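Local structure of carbonic anhydrase (Trichomonas vaginalis, 6Y04) at residues R30-V35 and G55-I60. The protein is a zinc-dependent beta-class carbonic anhydrase that probably catalyses the reversible hydration of carbon dioxide to hydrogencarbonate. Numbering follows the deposited sequence.
Sequences RHIAIV and GEATVI
Ile34 sits between Thr58 and Ile60 in a parallel strand pair, 32-35 beside 57-60, whose axes approach to 4.7 Å at 19°: Ile34 N bonds to Thr58 O (2.8 Å), and Ile34 O receives Ile60 N (2.7 Å). Thr58 N reaches back to Ile32 O, and Arg30 N meets a lone pair of Glu56 O. Beta-branched Ile32, Ile34 and Val59, suited to extended backbone, fill one buried face with Ala57. With chi1 at 61°, Ile32 CG1 stands between its backbone N and carbonyl carbon and lies 3.6 Å from the small Ala57 CB. On the other face Val35 CG2 meets Ile60 CD1 (4.0 Å), while Ala33, a mere methyl, lets Thr58 OG1 within 3.4 Å of its CB; Ser82 OG satisfies that buried hydroxyl. Just before the strands, a bend at chi3 (63°) turns the Arg30 guanidinium edge-on to Glu56. Arg30 NH1 makes a salt bridge to Glu56 OE1 (3.1 Å), which lies near the guanidinium plane but is met from above the carboxylate plane; Lys53 N also holds OE1, and Gln3 of the second subunit holds Arg30 NE. The pair belongs to a beta-alpha-beta unit with helix 46-49, and strand 32-36 leads directly to the zinc ligand Cys37. Strand 90-96 flanks 32-36 on its other side, helix 74-85 covers Val35 and Ile60, and the second subunit packs against Thr58, Val59 and Ile60 of the outer strand.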
# COMPACT_ATOMS: atom_id res chain seq x y z
N ARG A 30 14.81 -6.77 -8.86
CA ARG A 30 15.32 -5.60 -9.57
C ARG A 30 15.70 -4.50 -8.59
O ARG A 30 16.11 -3.42 -9.00
CB ARG A 30 14.30 -5.11 -10.61
CG ARG A 30 14.29 -5.94 -11.88
CD ARG A 30 13.13 -5.53 -12.76
NE ARG A 30 13.20 -4.15 -13.22
CZ ARG A 30 12.23 -3.54 -13.90
NH1 ARG A 30 11.13 -4.19 -14.23
NH2 ARG A 30 12.39 -2.29 -14.27
N HIS A 31 15.55 -4.80 -7.29
CA HIS A 31 16.03 -3.95 -6.20
C HIS A 31 15.33 -2.60 -6.23
O HIS A 31 15.95 -1.57 -5.97
CB HIS A 31 17.55 -3.79 -6.25
CG HIS A 31 18.31 -5.06 -6.48
ND1 HIS A 31 18.43 -6.04 -5.50
CD2 HIS A 31 18.98 -5.51 -7.55
CE1 HIS A 31 19.12 -7.05 -5.98
NE2 HIS A 31 19.49 -6.74 -7.23
N ILE A 32 14.02 -2.61 -6.53
CA ILE A 32 13.27 -1.37 -6.64
C ILE A 32 12.00 -1.44 -5.80
O ILE A 32 11.40 -2.51 -5.62
CB ILE A 32 12.98 -1.02 -8.12
CG1 ILE A 32 12.14 -2.09 -8.82
CG2 ILE A 32 14.27 -0.73 -8.87
CD1 ILE A 32 11.69 -1.72 -10.21
N ALA A 33 11.61 -0.29 -5.26
CA ALA A 33 10.35 -0.13 -4.55
C ALA A 33 9.47 0.84 -5.34
O ALA A 33 9.94 1.90 -5.76
CB ALA A 33 10.62 0.39 -3.16
N ILE A 34 8.19 0.47 -5.52
CA ILE A 34 7.18 1.34 -6.11
C ILE A 34 6.23 1.79 -5.01
O ILE A 34 5.69 0.95 -4.28
CB ILE A 34 6.41 0.63 -7.24
CG1 ILE A 34 7.31 -0.15 -8.20
CG2 ILE A 34 5.49 1.61 -7.97
CD1 ILE A 34 8.26 0.69 -9.04
N VAL A 35 6.01 3.11 -4.90
CA VAL A 35 4.96 3.67 -4.07
C VAL A 35 3.87 4.25 -4.97
O VAL A 35 4.13 5.15 -5.77
CB VAL A 35 5.49 4.73 -3.07
CG1 VAL A 35 4.37 5.31 -2.21
CG2 VAL A 35 6.60 4.16 -2.19
N GLY A 55 7.80 -10.54 -8.26
CA GLY A 55 9.09 -10.92 -7.72
C GLY A 55 10.21 -9.92 -8.00
O GLY A 55 11.34 -10.12 -7.57
N GLU A 56 9.89 -8.81 -8.68
CA GLU A 56 10.89 -7.86 -9.14
C GLU A 56 10.97 -6.62 -8.23
O GLU A 56 12.03 -6.03 -8.10
CB GLU A 56 10.61 -7.42 -10.58
CG GLU A 56 10.76 -8.52 -11.60
CD GLU A 56 10.72 -8.01 -13.03
OE1 GLU A 56 10.06 -6.96 -13.30
OE2 GLU A 56 11.36 -8.64 -13.89
N ALA A 57 9.85 -6.22 -7.63
CA ALA A 57 9.77 -5.00 -6.84
C ALA A 57 8.90 -5.21 -5.61
O ALA A 57 8.04 -6.08 -5.60
CB ALA A 57 9.22 -3.88 -7.69
N THR A 58 9.10 -4.39 -4.58
CA THR A 58 8.08 -4.20 -3.57
C THR A 58 7.14 -3.09 -4.06
O THR A 58 7.59 -2.14 -4.71
CB THR A 58 8.68 -3.87 -2.19
OG1 THR A 58 9.56 -2.76 -2.34
CG2 THR A 58 9.42 -5.04 -1.58
N VAL A 59 5.85 -3.24 -3.74
CA VAL A 59 4.84 -2.26 -4.10
C VAL A 59 4.11 -1.84 -2.83
O VAL A 59 3.59 -2.67 -2.10
CB VAL A 59 3.87 -2.80 -5.17
CG1 VAL A 59 2.80 -1.77 -5.53
CG2 VAL A 59 4.60 -3.29 -6.42
N ILE A 60 4.11 -0.52 -2.58
CA ILE A 60 3.53 0.10 -1.39
C ILE A 60 2.40 0.99 -1.90
O ILE A 60 2.62 1.75 -2.83
CB ILE A 60 4.63 0.92 -0.67
CG1 ILE A 60 5.80 0.03 -0.25
CG2 ILE A 60 4.07 1.72 0.50
CD1 ILE A 60 7.16 0.68 -0.33